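Local coordinates for protein chlorite dismutase (Nitrobacter winogradskyi, PDB 3QPI) that binds heme b and, as a dimeric chlorite dismutase, converts chlorite to chloride and molecular oxygen, at residues Leu119-Ala124 with Glu156-Val161. Sequence-based numbering, arbitrary orientation.
Sequences LKYLPA and EDLVGV. With HEM (protoporphyrin IX containing Fe), chain C.
D157 accepts the hydroxyl of Y121: OH of Y121 donates to OD2 of D157 at 2.8 Å, with OD2 at the edge of the Y121 ring, in its plane. The phenol reaches that acceptor from above the carboxylate, 43° out of its plane. CG of D157 stands anti to its backbone N (chi1 -178°), which sets the carboxylate where OD2 can take this bond. One residue on, L158 lies across the ring: its CB sits over one face, 3.6 Å from the ring centroid and almost on the normal, a CH-pi contact. CD1 of L158 reaches CE2 of Y121 at 3.6 Å, while CD2 of L158 meets the heme vinyl carbon CBB at 3.4 Å. V159 points away from Y121 and offers CG2 to the heme methyl CMC. With an alanine in place of Y121, D157 is likely to lose its hydroxyl partner and L158 the ring that covers it. L122 joins from the loop, CD2 of L122 lying 3.7 Å from CAB of the heme. The contact lines part of the heme pocket of this chlorite dismutase fold, L158 about 7 Å from axial ligand H114 between side chains, and ties the loop between helix 101-111 and strand 126-131 to helix 152-163, beside the antiparallel sheet.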
# COMPACT_ATOMS: atom_id res chain seq x y z
N LEU A 119 10.08 -9.55 -4.42
CA LEU A 119 10.04 -9.97 -5.82
C LEU A 119 9.37 -11.34 -6.03
O LEU A 119 8.73 -11.56 -7.05
CB LEU A 119 11.45 -9.99 -6.43
CG LEU A 119 12.03 -8.61 -6.78
CD1 LEU A 119 13.46 -8.74 -7.29
CD2 LEU A 119 11.17 -7.89 -7.81
N LYS A 120 9.50 -12.25 -5.09
CA LYS A 120 8.94 -13.58 -5.30
C LYS A 120 7.41 -13.55 -5.35
O LYS A 120 6.80 -14.46 -5.90
CB LYS A 120 9.41 -14.57 -4.23
CG LYS A 120 9.06 -14.20 -2.80
CD LYS A 120 9.74 -15.14 -1.80
CE LYS A 120 9.13 -16.54 -1.84
NZ LYS A 120 9.93 -17.59 -1.11
N TYR A 121 6.80 -12.51 -4.79
CA TYR A 121 5.35 -12.44 -4.73
C TYR A 121 4.72 -11.88 -5.99
O TYR A 121 3.49 -11.73 -6.06
CB TYR A 121 4.90 -11.59 -3.53
CG TYR A 121 5.22 -12.23 -2.20
CD1 TYR A 121 4.37 -13.16 -1.64
CD2 TYR A 121 6.39 -11.91 -1.52
CE1 TYR A 121 4.66 -13.75 -0.41
CE2 TYR A 121 6.68 -12.50 -0.30
CZ TYR A 121 5.81 -13.41 0.25
OH TYR A 121 6.09 -13.99 1.45
N LEU A 122 5.54 -11.55 -6.97
CA LEU A 122 5.02 -11.13 -8.28
C LEU A 122 5.20 -12.30 -9.21
O LEU A 122 6.18 -13.04 -9.08
CB LEU A 122 5.77 -9.90 -8.83
CG LEU A 122 6.29 -8.85 -7.84
CD1 LEU A 122 6.93 -7.67 -8.58
CD2 LEU A 122 5.19 -8.34 -6.90
N PRO A 123 4.30 -12.46 -10.19
CA PRO A 123 3.23 -11.51 -10.51
C PRO A 123 1.95 -11.68 -9.69
O PRO A 123 1.02 -10.89 -9.86
CB PRO A 123 2.95 -11.81 -11.98
CG PRO A 123 3.24 -13.28 -12.11
CD PRO A 123 4.33 -13.60 -11.13
N ALA A 124 1.87 -12.67 -8.82
CA ALA A 124 0.63 -12.87 -8.06
C ALA A 124 0.03 -11.55 -7.53
O ALA A 124 -1.15 -11.26 -7.75
CB ALA A 124 0.86 -13.86 -6.91
N GLU A 156 -1.26 -12.14 2.79
CA GLU A 156 -1.15 -11.83 4.21
C GLU A 156 0.23 -12.24 4.73
O GLU A 156 0.72 -11.66 5.70
CB GLU A 156 -2.25 -12.50 5.02
CG GLU A 156 -3.65 -12.15 4.58
CD GLU A 156 -3.91 -10.66 4.58
OE1 GLU A 156 -3.13 -9.91 5.21
OE2 GLU A 156 -4.91 -10.22 3.95
N ASP A 157 0.85 -13.21 4.07
CA ASP A 157 2.19 -13.67 4.43
C ASP A 157 3.25 -12.62 4.10
O ASP A 157 4.11 -12.27 4.92
CB ASP A 157 2.51 -14.97 3.67
CG ASP A 157 3.86 -15.53 4.02
OD1 ASP A 157 4.11 -15.79 5.23
OD2 ASP A 157 4.69 -15.71 3.10
N LEU A 158 3.20 -12.10 2.88
CA LEU A 158 4.05 -10.98 2.50
C LEU A 158 3.91 -9.83 3.50
O LEU A 158 4.89 -9.29 3.99
CB LEU A 158 3.70 -10.50 1.10
CG LEU A 158 4.31 -9.14 0.75
CD1 LEU A 158 5.84 -9.23 0.84
CD2 LEU A 158 3.85 -8.72 -0.63
N VAL A 159 2.68 -9.46 3.81
CA VAL A 159 2.45 -8.36 4.73
C VAL A 159 3.09 -8.65 6.10
O VAL A 159 3.75 -7.78 6.68
CB VAL A 159 0.93 -8.09 4.90
CG1 VAL A 159 0.68 -7.13 6.07
CG2 VAL A 159 0.33 -7.56 3.57
N GLY A 160 2.93 -9.86 6.62
CA GLY A 160 3.53 -10.16 7.91
C GLY A 160 5.04 -10.10 7.86
O GLY A 160 5.70 -9.69 8.81
N VAL A 161 5.60 -10.52 6.74
CA VAL A 161 7.03 -10.47 6.54
C VAL A 161 7.55 -9.02 6.60
O VAL A 161 8.53 -8.71 7.28
CB VAL A 161 7.37 -11.11 5.16
CG1 VAL A 161 8.70 -10.60 4.61
CG2 VAL A 161 7.39 -12.62 5.29
CHA HEM C . 7.64 1.28 -1.61
CHB HEM C . 7.98 -2.84 -4.01
CHC HEM C . 4.56 -4.79 -1.15
CHD HEM C . 4.49 -0.79 1.37
C1A HEM C . 7.97 0.31 -2.48
C2A HEM C . 8.94 0.53 -3.54
C3A HEM C . 9.06 -0.61 -4.26
C4A HEM C . 8.15 -1.57 -3.63
CMA HEM C . 10.01 -0.84 -5.49
CAA HEM C . 9.68 1.86 -3.69
CBA HEM C . 9.08 2.81 -4.71
CGA HEM C . 10.05 3.96 -4.84
O1A HEM C . 9.67 5.06 -4.39
O2A HEM C . 11.20 3.80 -5.36
C1B HEM C . 7.07 -3.65 -3.42
C2B HEM C . 6.73 -4.93 -3.98
C3B HEM C . 5.77 -5.44 -3.22
C4B HEM C . 5.48 -4.52 -2.14
CMB HEM C . 7.31 -5.61 -5.24
CAB HEM C . 5.14 -6.83 -3.48
CBB HEM C . 3.81 -6.94 -3.53
C1C HEM C . 4.24 -3.91 -0.19
C2C HEM C . 3.26 -4.06 0.89
C3C HEM C . 3.24 -2.91 1.55
C4C HEM C . 4.23 -2.04 0.93
CMC HEM C . 2.38 -5.31 1.11
CAC HEM C . 2.44 -2.48 2.79
CBC HEM C . 2.02 -3.41 3.66
C1D HEM C . 5.26 0.14 0.81
C2D HEM C . 5.42 1.48 1.35
C3D HEM C . 6.41 2.11 0.38
C4D HEM C . 6.75 1.09 -0.58
CMD HEM C . 4.75 2.16 2.58
CAD HEM C . 6.98 3.54 0.44
CBD HEM C . 8.30 3.44 1.21
CGD HEM C . 8.84 4.83 1.46
O1D HEM C . 8.97 5.59 0.47
O2D HEM C . 9.13 5.18 2.63
NA HEM C . 7.46 -1.00 -2.55
NB HEM C . 6.29 -3.39 -2.29
NC HEM C . 4.82 -2.67 -0.13
ND HEM C . 6.08 -0.06 -0.32
FE HEM C . 6.21 -1.79 -1.11